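Local coordinates for enoyl-CoA hydratase (Mycobacterium thermoresistibile, PDB 3T3W), which probably catalyses the hydration of enoyl-CoA thioesters in lipid metabolism, at residues F[22-27]-F[57-62]; F[28-33]-F[212-217]; F[75-80]-F[134-139]; F[128-133]-F[160-165]. One frame throughout, in Å; residues are numbered along the deposited sequence.

Contact 1 of 4, residues F[22-27]-F[57-62]; sequences IDYDVS and TRAAED
Tyr24, on the outermost strand 22-27 of the crotonase-fold sheet, reaches across to helix 46-61 and meets its last turn, an example of one aromatic side chain serving several chemistries at once. Arg58 comes first along 57-62. Its chain bends at chi2 and again at chi3 (57°), which turns the guanidinium back over one face of the tyrosine ring, and the two side chains run past each other in opposite directions. This is a cation-pi contact, with Arg58 CZ 4.3 Å from the centroid of the Tyr24 ring, yet the planes stand 81° apart. The guanidinium therefore presents an edge to the face, and Arg58 NH1 lies 3.5 Å from Tyr24 CG. Ala59 follows, and Ala59 CB lies 4.2 Å from Tyr24 CE1; the same methyl also meets Ala31 of the adjoining strand. The nearby Ala59 N is badly angled for a bond to the phenol. Asp62 closes the segment beyond the helical turn, with Val26 CG2 against its carboxylate and OD1 taken by the backbone N of Asp64. Asp62 OD2 accepts from a water in the ring plane, 2.7 Å away, and that water is 2.6 Å from Tyr24 OH.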
loop_
_atom_site.group_PDB
_atom_site.type_symbol
_atom_site.label_atom_id
_atom_site.label_comp_id
_atom_site.label_asym_id
_atom_site.label_seq_id
_atom_site.Cartn_x
_atom_site.Cartn_y
_atom_site.Cartn_z
ATOM N N ILE F 22 -30.866 -18.626 16.115
ATOM C CA ILE F 22 -30.523 -17.214 16.441
ATOM C C ILE F 22 -31.725 -16.561 17.123
ATOM O O ILE F 22 -32.854 -16.634 16.592
ATOM C CB ILE F 22 -30.178 -16.398 15.173
ATOM C CG1 ILE F 22 -28.975 -17.002 14.435
ATOM C CG2 ILE F 22 -29.915 -14.905 15.532
ATOM C CD1 ILE F 22 -27.681 -17.082 15.259
ATOM N N ASP F 23 -31.517 -15.944 18.290
ATOM C CA ASP F 23 -32.528 -15.107 18.918
ATOM C C ASP F 23 -32.232 -13.653 18.573
ATOM O O ASP F 23 -31.081 -13.275 18.459
ATOM C CB ASP F 23 -32.529 -15.311 20.433
ATOM C CG ASP F 23 -33.291 -16.526 20.843
ATOM O OD1 ASP F 23 -34.388 -16.743 20.286
ATOM O OD2 ASP F 23 -32.809 -17.266 21.728
ATOM N N TYR F 24 -33.273 -12.853 18.390
ATOM C CA TYR F 24 -33.122 -11.469 17.956
ATOM C C TYR F 24 -34.096 -10.611 18.729
ATOM O O TYR F 24 -35.300 -10.901 18.756
ATOM C CB TYR F 24 -33.403 -11.367 16.468
ATOM C CG TYR F 24 -33.274 -10.004 15.869
ATOM C CD1 TYR F 24 -32.059 -9.528 15.446
ATOM C CD2 TYR F 24 -34.384 -9.197 15.672
ATOM C CE1 TYR F 24 -31.941 -8.281 14.859
ATOM C CE2 TYR F 24 -34.279 -7.944 15.094
ATOM C CZ TYR F 24 -33.054 -7.489 14.679
ATOM O OH TYR F 24 -32.960 -6.217 14.154
ATOM N N ASP F 25 -33.601 -9.541 19.340
ATOM C CA ASP F 25 -34.458 -8.638 20.160
ATOM C C ASP F 25 -34.054 -7.215 19.831
ATOM O O ASP F 25 -32.860 -6.930 19.772
ATOM C CB ASP F 25 -34.201 -8.838 21.673
ATOM C CG ASP F 25 -34.840 -7.731 22.552
ATOM O OD1 ASP F 25 -36.055 -7.872 22.731
ATOM O OD2 ASP F 25 -34.179 -6.718 23.027
ATOM N N VAL F 26 -35.026 -6.322 19.655
ATOM C CA VAL F 26 -34.740 -4.906 19.555
ATOM C C VAL F 26 -35.449 -4.195 20.705
ATOM O O VAL F 26 -36.673 -4.293 20.859
ATOM C CB VAL F 26 -35.214 -4.311 18.219
ATOM C CG1 VAL F 26 -35.093 -2.770 18.200
ATOM C CG2 VAL F 26 -34.469 -4.949 17.071
ATOM N N SER F 27 -34.681 -3.482 21.501
ATOM C CA SER F 27 -35.251 -2.580 22.499
ATOM C C SER F 27 -34.270 -1.486 22.865
ATOM O O SER F 27 -33.060 -1.703 22.827
ATOM C CB SER F 27 -35.701 -3.340 23.740
ATOM O OG SER F 27 -34.644 -4.085 24.267
ATOM N N THR F 57 -28.383 -8.190 8.925
ATOM C CA THR F 57 -29.080 -7.382 7.914
ATOM C C THR F 57 -30.315 -6.713 8.496
ATOM O O THR F 57 -30.557 -5.504 8.289
ATOM C CB THR F 57 -29.418 -8.240 6.685
ATOM O OG1 THR F 57 -28.204 -8.590 6.029
ATOM C CG2 THR F 57 -30.365 -7.450 5.731
ATOM N N ARG F 58 -31.061 -7.458 9.297
ATOM C CA ARG F 58 -32.278 -6.921 9.913
ATOM C C ARG F 58 -31.940 -5.694 10.779
ATOM O O ARG F 58 -32.587 -4.604 10.695
ATOM C CB ARG F 58 -32.943 -8.018 10.756
ATOM C CG ARG F 58 -34.402 -7.777 11.125
ATOM C CD ARG F 58 -35.205 -9.092 11.169
ATOM N NE ARG F 58 -34.621 -10.003 12.089
ATOM C CZ ARG F 58 -34.033 -11.192 11.842
ATOM N NH1 ARG F 58 -33.518 -11.822 12.882
ATOM N NH2 ARG F 58 -33.983 -11.808 10.642
ATOM N N ALA F 59 -30.877 -5.838 11.573
ATOM C CA ALA F 59 -30.427 -4.761 12.460
ATOM C C ALA F 59 -29.890 -3.555 11.686
ATOM O O ALA F 59 -30.143 -2.378 12.052
ATOM C CB ALA F 59 -29.328 -5.291 13.354
ATOM N N ALA F 60 -29.122 -3.855 10.661
ATOM C CA ALA F 60 -28.560 -2.821 9.765
ATOM C C ALA F 60 -29.659 -1.982 9.125
ATOM O O ALA F 60 -29.515 -0.766 8.988
ATOM C CB ALA F 60 -27.686 -3.486 8.696
ATOM N N GLU F 61 -30.750 -2.625 8.725
ATOM C CA GLU F 61 -31.824 -1.943 7.995
ATOM C C GLU F 61 -32.875 -1.305 8.884
ATOM O O GLU F 61 -33.745 -0.586 8.380
ATOM C CB GLU F 61 -32.496 -2.912 7.011
ATOM C CG GLU F 61 -31.529 -3.364 5.940
ATOM C CD GLU F 61 -32.113 -4.306 4.907
ATOM O OE1 GLU F 61 -33.227 -4.842 5.092
ATOM O OE2 GLU F 61 -31.426 -4.506 3.885
ATOM N N ASP F 62 -32.841 -1.570 10.186
ATOM C CA ASP F 62 -33.877 -1.078 11.093
ATOM C C ASP F 62 -33.482 0.310 11.601
ATOM O O ASP F 62 -32.563 0.427 12.387
ATOM C CB ASP F 62 -34.080 -2.045 12.268
ATOM C CG ASP F 62 -35.276 -1.669 13.193
ATOM O OD1 ASP F 62 -35.823 -0.540 13.097
ATOM O OD2 ASP F 62 -35.654 -2.524 14.037
HETATM O O HOH W 1 -35.284 -5.148 13.555
#

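Contact 2 of 4, residues F[28-33]-F[212-217]; sequences DRIATI and ALAGEI
Ile30 and Ala214 bring the backbones closest, with 6.9 Å between their CA atoms, where the start of strand 30-35 meets helix 206-217. The contact is a small piece of the helix-on-sheet packing from which the crotonase fold is built, and it joins parts of the chain almost 180 residues apart. No hydrogen bond crosses it; the contact is van der Waals packing. Ile30 points toward the helix and carries the strand's whole share of the contact. Its CG1 branch lies opposite the carbonyl carbon (chi1 -61°) and continues extended through chi2, which drives CD1 out to the helix surface. The methyl of Ala214 meets CD1, with CG1 close behind, and Val69 of the neighbouring strand packs on both of these buried residues. Beside the contact, Asp28 forms a salt bridge with Arg211, the residue just before 212-217. Further round, Leu213 and Ile217 pack on Thr182 and Phe181 of the second subunit, placing this helix between its own sheet and the second subunit. At the centre, Ile30 CD1 stands 3.7 Å from Ala214 CB, and the same Ile30 CD1 touches Gly215 N at 3.8 Å.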
loop_
_atom_site.group_PDB
_atom_site.type_symbol
_atom_site.label_atom_id
_atom_site.label_comp_id
_atom_site.label_asym_id
_atom_site.label_seq_id
_atom_site.Cartn_x
_atom_site.Cartn_y
_atom_site.Cartn_z
ATOM N N ASP F 28 -34.796 -0.301 23.199
ATOM C CA ASP F 28 -33.956 0.814 23.598
ATOM C C ASP F 28 -32.838 1.116 22.559
ATOM O O ASP F 28 -31.710 1.443 22.943
ATOM C CB ASP F 28 -33.286 0.518 24.968
ATOM C CG ASP F 28 -34.279 0.089 26.039
ATOM O OD1 ASP F 28 -35.234 0.840 26.235
ATOM O OD2 ASP F 28 -34.090 -1.010 26.636
ATOM N N ARG F 29 -33.174 1.004 21.282
ATOM C CA ARG F 29 -32.279 1.251 20.128
ATOM C C ARG F 29 -31.098 0.264 20.020
ATOM O O ARG F 29 -30.129 0.527 19.282
ATOM C CB ARG F 29 -31.782 2.710 20.079
ATOM C CG ARG F 29 -32.946 3.716 20.089
ATOM C CD ARG F 29 -32.515 5.101 19.656
ATOM N NE ARG F 29 -31.977 5.021 18.303
ATOM C CZ ARG F 29 -32.691 5.005 17.172
ATOM N NH1 ARG F 29 -34.023 5.138 17.174
ATOM N NH2 ARG F 29 -32.049 4.885 16.018
ATOM N N ILE F 30 -31.207 -0.867 20.711
ATOM C CA ILE F 30 -30.143 -1.907 20.670
ATOM C C ILE F 30 -30.770 -3.142 20.054
ATOM O O ILE F 30 -31.811 -3.581 20.519
ATOM C CB ILE F 30 -29.631 -2.241 22.099
ATOM C CG1 ILE F 30 -29.026 -1.003 22.766
ATOM C CG2 ILE F 30 -28.578 -3.375 22.026
ATOM C CD1 ILE F 30 -28.821 -1.148 24.263
ATOM N N ALA F 31 -30.132 -3.710 19.030
ATOM C CA ALA F 31 -30.491 -5.035 18.507
ATOM C C ALA F 31 -29.554 -6.019 19.139
ATOM O O ALA F 31 -28.331 -5.913 18.950
ATOM C CB ALA F 31 -30.321 -5.093 16.986
ATOM N N THR F 32 -30.108 -6.963 19.893
ATOM C CA THR F 32 -29.305 -8.003 20.495
ATOM C C THR F 32 -29.496 -9.309 19.705
ATOM O O THR F 32 -30.636 -9.826 19.597
ATOM C CB THR F 32 -29.682 -8.226 21.963
ATOM O OG1 THR F 32 -29.565 -6.962 22.651
ATOM C CG2 THR F 32 -28.762 -9.267 22.583
ATOM N N ILE F 33 -28.389 -9.780 19.130
ATOM C CA ILE F 33 -28.360 -10.997 18.334
ATOM C C ILE F 33 -27.686 -12.066 19.199
ATOM O O ILE F 33 -26.515 -11.930 19.571
ATOM C CB ILE F 33 -27.520 -10.810 17.041
ATOM C CG1 ILE F 33 -28.050 -9.642 16.192
ATOM C CG2 ILE F 33 -27.440 -12.115 16.242
ATOM C CD1 ILE F 33 -27.214 -9.249 14.974
ATOM N N ALA F 212 -24.881 -1.975 28.975
ATOM C CA ALA F 212 -24.683 -0.616 29.498
ATOM C C ALA F 212 -23.838 0.213 28.520
ATOM O O ALA F 212 -24.128 1.386 28.246
ATOM C CB ALA F 212 -24.022 -0.652 30.887
ATOM N N LEU F 213 -22.786 -0.408 27.993
ATOM C CA LEU F 213 -21.952 0.225 26.995
ATOM C C LEU F 213 -22.750 0.522 25.711
ATOM O O LEU F 213 -22.673 1.620 25.166
ATOM C CB LEU F 213 -20.724 -0.647 26.715
ATOM C CG LEU F 213 -19.793 -0.204 25.576
ATOM C CD1 LEU F 213 -19.225 1.174 25.908
ATOM C CD2 LEU F 213 -18.697 -1.249 25.325
ATOM N N ALA F 214 -23.533 -0.449 25.241
ATOM C CA ALA F 214 -24.397 -0.257 24.065
ATOM C C ALA F 214 -25.345 0.918 24.264
ATOM O O ALA F 214 -25.514 1.744 23.376
ATOM C CB ALA F 214 -25.182 -1.552 23.785
ATOM N N GLY F 215 -25.917 1.006 25.462
ATOM C CA GLY F 215 -26.813 2.118 25.812
ATOM C C GLY F 215 -26.169 3.479 25.779
ATOM O O GLY F 215 -26.785 4.431 25.316
ATOM N N GLU F 216 -24.939 3.557 26.261
ATOM C CA GLU F 216 -24.207 4.797 26.248
ATOM C C GLU F 216 -23.952 5.230 24.798
ATOM O O GLU F 216 -24.176 6.390 24.458
ATOM C CB GLU F 216 -22.935 4.617 27.065
ATOM C CG GLU F 216 -21.826 5.597 26.819
ATOM C CD GLU F 216 -20.552 5.137 27.481
ATOM O OE1 GLU F 216 -20.592 4.026 28.042
ATOM O OE2 GLU F 216 -19.541 5.877 27.460
ATOM N N ILE F 217 -23.534 4.292 23.958
ATOM C CA ILE F 217 -23.257 4.592 22.563
ATOM C C ILE F 217 -24.523 4.954 21.782
ATOM O O ILE F 217 -24.484 5.818 20.900
ATOM C CB ILE F 217 -22.509 3.419 21.909
ATOM C CG1 ILE F 217 -21.155 3.278 22.587
ATOM C CG2 ILE F 217 -22.392 3.665 20.397
ATOM C CD1 ILE F 217 -20.335 2.046 22.179
#

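Contact 3 of 4, residues F[75-80]-F[134-139]; sequences KHFSAG and LLCWPC
The loop that follows strand 67-72 in the crotonase fold meets short helix 133-136 here, Phe77 and Ser78 on one side facing Leu135 and Cys136 on the other. Phe77 does most of the work. With CG trans to the backbone N (chi1 -179°), its ring extends until CE2 lies 4.0 Å from Cys136 CB and that same Phe77 CE2 4.1 Å from Leu135 CB. Both carbons approach the ring obliquely. Cys136 adds a sulfur-aromatic contact, its SG 5.3 Å from the Phe77 ring centroid and well off the ring normal. Leu135 reaches on past the ring, setting CD1 beside Ser78 CB, while Leu70 of strand 67-72 packs on both Phe77 and Leu135. The buried Ser78 OG is well satisfied: it accepts from Gly80 N at 3.1 Å, closing an ST turn, and also bonds to Asn42 O and Gln44 NE2. Beyond Cys136 the chain makes a type I turn, and Trp137 O and Cys139 O are held by Arg174 of the second subunit. This loop and the glycine turn leading into helix 133-136 correspond to the two parts that supply the oxyanion-hole N-H groups in crotonase-family enzymes, consistent with the same role here; the contact packs behind them.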
loop_
_atom_site.group_PDB
_atom_site.type_symbol
_atom_site.label_atom_id
_atom_site.label_comp_id
_atom_site.label_asym_id
_atom_site.label_seq_id
_atom_site.Cartn_x
_atom_site.Cartn_y
_atom_site.Cartn_z
ATOM N N LYS F 75 -22.244 -21.820 28.035
ATOM C CA LYS F 75 -20.926 -21.680 28.636
ATOM C C LYS F 75 -19.889 -21.075 27.683
ATOM O O LYS F 75 -18.923 -20.464 28.143
ATOM C CB LYS F 75 -20.376 -23.064 29.040
ATOM N N HIS F 76 -20.092 -21.279 26.384
ATOM C CA HIS F 76 -19.083 -20.983 25.360
ATOM C C HIS F 76 -19.636 -20.139 24.247
ATOM O O HIS F 76 -20.687 -20.447 23.672
ATOM C CB HIS F 76 -18.536 -22.295 24.774
ATOM C CG HIS F 76 -17.898 -23.188 25.803
ATOM N ND1 HIS F 76 -16.826 -22.806 26.525
ATOM C CD2 HIS F 76 -18.241 -24.478 26.248
ATOM C CE1 HIS F 76 -16.490 -23.795 27.396
ATOM N NE2 HIS F 76 -17.353 -24.824 27.226
ATOM N N PHE F 77 -18.887 -19.102 23.878
ATOM C CA PHE F 77 -19.250 -18.244 22.784
ATOM C C PHE F 77 -19.408 -19.011 21.449
ATOM O O PHE F 77 -20.453 -18.947 20.829
ATOM C CB PHE F 77 -18.202 -17.127 22.637
ATOM C CG PHE F 77 -18.505 -16.151 21.512
ATOM C CD1 PHE F 77 -19.475 -15.159 21.672
ATOM C CD2 PHE F 77 -17.814 -16.205 20.317
ATOM C CE1 PHE F 77 -19.740 -14.242 20.660
ATOM C CE2 PHE F 77 -18.048 -15.262 19.315
ATOM C CZ PHE F 77 -19.038 -14.315 19.474
ATOM N N SER F 78 -18.361 -19.698 21.016
ATOM C CA SER F 78 -18.441 -20.582 19.829
ATOM C C SER F 78 -17.237 -21.494 19.699
ATOM O O SER F 78 -16.082 -21.044 19.683
ATOM C CB SER F 78 -18.597 -19.797 18.542
ATOM O OG SER F 78 -18.712 -20.714 17.418
ATOM N N ALA F 79 -17.528 -22.777 19.546
ATOM C CA ALA F 79 -16.522 -23.807 19.289
ATOM C C ALA F 79 -16.008 -23.764 17.847
ATOM O O ALA F 79 -15.065 -24.502 17.521
ATOM C CB ALA F 79 -17.099 -25.199 19.610
ATOM N N GLY F 80 -16.599 -22.913 17.007
ATOM C CA GLY F 80 -16.161 -22.751 15.598
ATOM C C GLY F 80 -17.078 -23.405 14.585
ATOM O O GLY F 80 -18.271 -23.608 14.841
ATOM N N LEU F 134 -14.426 -15.514 13.583
ATOM C CA LEU F 134 -15.125 -14.896 12.449
ATOM C C LEU F 134 -16.438 -14.249 12.857
ATOM O O LEU F 134 -16.974 -13.437 12.103
ATOM C CB LEU F 134 -15.365 -15.906 11.317
ATOM C CG LEU F 134 -14.263 -16.015 10.292
ATOM C CD1 LEU F 134 -12.990 -16.553 10.946
ATOM C CD2 LEU F 134 -14.655 -16.863 9.105
ATOM N N LEU F 135 -16.922 -14.546 14.066
ATOM C CA LEU F 135 -18.137 -13.909 14.561
ATOM C C LEU F 135 -17.826 -12.651 15.371
ATOM O O LEU F 135 -18.567 -11.684 15.257
ATOM C CB LEU F 135 -18.970 -14.869 15.385
ATOM C CG LEU F 135 -19.271 -16.247 14.731
ATOM C CD1 LEU F 135 -20.272 -17.043 15.599
ATOM C CD2 LEU F 135 -19.791 -16.084 13.285
ATOM N N CYS F 136 -16.774 -12.660 16.200
ATOM C CA CYS F 136 -16.486 -11.525 17.049
ATOM C C CYS F 136 -15.557 -10.506 16.383
ATOM O O CYS F 136 -15.745 -9.294 16.589
ATOM C CB CYS F 136 -15.944 -11.959 18.431
ATOM S SG CYS F 136 -14.429 -12.907 18.421
ATOM N N TRP F 137 -14.563 -10.931 15.604
ATOM C CA TRP F 137 -13.670 -9.939 14.973
ATOM C C TRP F 137 -14.366 -8.890 14.133
ATOM O O TRP F 137 -13.945 -7.724 14.166
ATOM C CB TRP F 137 -12.556 -10.593 14.165
ATOM C CG TRP F 137 -11.406 -11.148 14.951
ATOM C CD1 TRP F 137 -10.935 -10.757 16.180
ATOM C CD2 TRP F 137 -10.469 -12.161 14.481
ATOM N NE1 TRP F 137 -9.812 -11.465 16.541
ATOM C CE2 TRP F 137 -9.474 -12.326 15.545
ATOM C CE3 TRP F 137 -10.368 -12.926 13.334
ATOM C CZ2 TRP F 137 -8.433 -13.217 15.430
ATOM C CZ3 TRP F 137 -9.319 -13.828 13.244
ATOM C CH2 TRP F 137 -8.364 -13.950 14.253
ATOM N N PRO F 138 -15.437 -9.247 13.393
ATOM C CA PRO F 138 -16.164 -8.202 12.616
ATOM C C PRO F 138 -16.855 -7.115 13.464
ATOM O O PRO F 138 -17.240 -6.078 12.944
ATOM C CB PRO F 138 -17.183 -9.010 11.796
ATOM C CG PRO F 138 -16.455 -10.330 11.628
ATOM C CD PRO F 138 -15.861 -10.597 12.982
ATOM N N CYS F 139 -17.082 -7.403 14.744
ATOM C CA CYS F 139 -17.652 -6.415 15.635
ATOM C C CYS F 139 -16.618 -5.319 15.918
ATOM O O CYS F 139 -15.413 -5.553 15.909
ATOM C CB CYS F 139 -18.141 -7.057 16.941
ATOM S SG CYS F 139 -19.533 -8.220 16.735
#

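Contact 4 of 4, residues F[128-133]-F[160-165]; sequences CISGGL and GGVEYH. With ZN (zinc ion), chain T.
Val162 and Ser130 bring together a glycine-rich turn and a zinc-bearing loop, and the contact sorts neatly into packing, hydrogen bonding and metal binding. The turn, Ser130-Gly131-Gly132, leads into helix 133-136 and lies where crotonase-fold enzymes usually supply an oxyanion-hole N-H, probably here too. Packing is the direct part. Val162 points at the turn, and its CG1 branch settles against main chain as much as side chain: Val162 CG1 lies 3.6 Å from Ser130 C, and the same methyl is 3.7 Å from Ser130 CB. Gly131 N is also touched. The second methyl, CG2, packs on Leu134, just after the turn.

No hydrogen bond crosses directly; Asp152 bridges the two segments, pairing one carboxylate oxygen with Ser130 OG and the other with Val162 N. Within 128-133, Gly132 N bonds to Ile129 O at 2.9 Å as the chain leaves strand 127-129.

Metal binding follows directly after the valine. Glu163 bends at chi2 (83°) to bring OE2 to 2.1 Å from the zinc ion; Glu163 OE1 is 4.1 Å from the zinc and does not bind it, so the carboxylate is monodentate. Glu102, His252, His256 and a water also bind the zinc. Gly161 O hydrogen-bonds to ND1 of His252, which would help orient the imidazole. Such a centre would be expected to polarise the bound water, though its role in this protein remains open.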
loop_
_atom_site.group_PDB
_atom_site.type_symbol
_atom_site.label_atom_id
_atom_site.label_comp_id
_atom_site.label_asym_id
_atom_site.label_seq_id
_atom_site.Cartn_x
_atom_site.Cartn_y
_atom_site.Cartn_z
ATOM N N CYS F 128 -13.773 -19.437 22.550
ATOM C CA CYS F 128 -13.978 -18.837 21.248
ATOM C C CYS F 128 -12.835 -19.427 20.423
ATOM O O CYS F 128 -11.686 -19.011 20.584
ATOM C CB CYS F 128 -13.886 -17.319 21.293
ATOM S SG CYS F 128 -14.076 -16.589 19.650
ATOM N N ILE F 129 -13.173 -20.430 19.631
ATOM C CA ILE F 129 -12.178 -21.253 18.895
ATOM C C ILE F 129 -12.352 -21.094 17.395
ATOM O O ILE F 129 -13.434 -21.296 16.863
ATOM C CB ILE F 129 -12.362 -22.750 19.212
ATOM C CG1 ILE F 129 -12.219 -23.007 20.731
ATOM C CG2 ILE F 129 -11.324 -23.602 18.477
ATOM C CD1 ILE F 129 -12.672 -24.401 21.168
ATOM N N SER F 130 -11.258 -20.793 16.715
ATOM C CA SER F 130 -11.157 -20.810 15.270
ATOM C C SER F 130 -12.284 -20.039 14.566
ATOM O O SER F 130 -12.310 -18.812 14.607
ATOM C CB SER F 130 -11.019 -22.248 14.813
ATOM O OG SER F 130 -9.743 -22.823 15.122
ATOM N N GLY F 131 -13.233 -20.729 13.951
ATOM C CA GLY F 131 -14.368 -20.013 13.330
ATOM C C GLY F 131 -15.139 -19.083 14.266
ATOM O O GLY F 131 -15.813 -18.176 13.805
ATOM N N GLY F 132 -15.125 -19.310 15.571
ATOM C CA GLY F 132 -15.665 -18.335 16.534
ATOM C C GLY F 132 -15.140 -16.897 16.327
ATOM O O GLY F 132 -15.863 -15.890 16.509
ATOM N N LEU F 133 -13.876 -16.807 15.941
ATOM C CA LEU F 133 -13.225 -15.519 15.696
ATOM C C LEU F 133 -13.852 -14.779 14.530
ATOM O O LEU F 133 -13.813 -13.539 14.466
ATOM C CB LEU F 133 -11.730 -15.737 15.452
ATOM C CG LEU F 133 -10.994 -16.365 16.657
ATOM C CD1 LEU F 133 -9.659 -16.929 16.215
ATOM C CD2 LEU F 133 -10.810 -15.295 17.759
ATOM N N GLY F 160 -3.451 -23.005 7.423
ATOM C CA GLY F 160 -2.714 -21.905 7.999
ATOM C C GLY F 160 -3.558 -20.801 8.640
ATOM O O GLY F 160 -3.535 -19.654 8.156
ATOM N N GLY F 161 -4.348 -21.148 9.651
ATOM C CA GLY F 161 -5.242 -20.179 10.282
ATOM C C GLY F 161 -6.588 -20.175 9.569
ATOM O O GLY F 161 -6.703 -20.610 8.397
ATOM N N VAL F 162 -7.601 -19.640 10.233
ATOM C CA VAL F 162 -8.963 -19.576 9.634
ATOM C C VAL F 162 -9.032 -18.610 8.447
ATOM O O VAL F 162 -8.057 -17.875 8.115
ATOM C CB VAL F 162 -10.023 -19.217 10.695
ATOM C CG1 VAL F 162 -10.125 -20.361 11.742
ATOM C CG2 VAL F 162 -9.686 -17.875 11.369
ATOM N N GLU F 163 -10.210 -18.607 7.818
ATOM C CA GLU F 163 -10.396 -18.011 6.490
ATOM C C GLU F 163 -10.290 -16.499 6.451
ATOM O O GLU F 163 -9.992 -15.929 5.389
ATOM C CB GLU F 163 -11.810 -18.387 6.005
ATOM C CG GLU F 163 -11.999 -19.862 5.653
ATOM C CD GLU F 163 -12.296 -20.827 6.822
ATOM O OE1 GLU F 163 -12.256 -20.415 8.004
ATOM O OE2 GLU F 163 -12.517 -22.032 6.524
ATOM N N TYR F 164 -10.552 -15.844 7.579
ATOM C CA TYR F 164 -10.588 -14.395 7.724
ATOM C C TYR F 164 -9.444 -14.076 8.677
ATOM O O TYR F 164 -9.539 -14.299 9.904
ATOM C CB TYR F 164 -11.928 -13.983 8.318
ATOM C CG TYR F 164 -12.216 -12.506 8.554
ATOM C CD1 TYR F 164 -12.987 -11.781 7.656
ATOM C CD2 TYR F 164 -11.836 -11.862 9.725
ATOM C CE1 TYR F 164 -13.311 -10.437 7.874
ATOM C CE2 TYR F 164 -12.198 -10.537 9.980
ATOM C CZ TYR F 164 -12.950 -9.824 9.044
ATOM O OH TYR F 164 -13.341 -8.517 9.265
ATOM N N HIS F 165 -8.343 -13.627 8.103
ATOM C CA HIS F 165 -7.108 -13.460 8.854
ATOM C C HIS F 165 -7.083 -12.126 9.596
ATOM O O HIS F 165 -6.402 -11.184 9.213
ATOM C CB HIS F 165 -5.865 -13.630 7.958
ATOM C CG HIS F 165 -4.577 -13.685 8.743
ATOM N ND1 HIS F 165 -4.079 -14.854 9.235
ATOM C CD2 HIS F 165 -3.764 -12.673 9.238
ATOM C CE1 HIS F 165 -2.970 -14.578 9.951
ATOM N NE2 HIS F 165 -2.785 -13.252 9.960
HETATM ZN ZN ZN T . -11.549 -23.399 5.220
HETATM O O HOH W 2 -11.279 -24.445 7.036
#

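Two pairs emerge when the contacts are seen together. Contacts 1 and 2, with centres 11 Å apart, share the six-stranded sheet through neighbouring strands 22-27 and 30-35, joined by a probable hydrogen bond from Thr32 N to Asp25 O. Contacts 3 and 4 lie nearer the middle of the chain, centres 9 Å apart; strand 127-129 and helix 133-136 follow each other, and the contacts touch through a probable Ser78 O to Ile129 N hydrogen bond and packing of Leu134 on Val162. Along the sequence each pair alternates its segments, whereas contacts 3 and 4 both fall between 28-33 and 212-217. Contacts 2 and 4 stand 27 Å apart. The edge of the sheet and the region that carries the zinc-binding loop are thus separate, while contacts 2 and 3 both touch the second subunit.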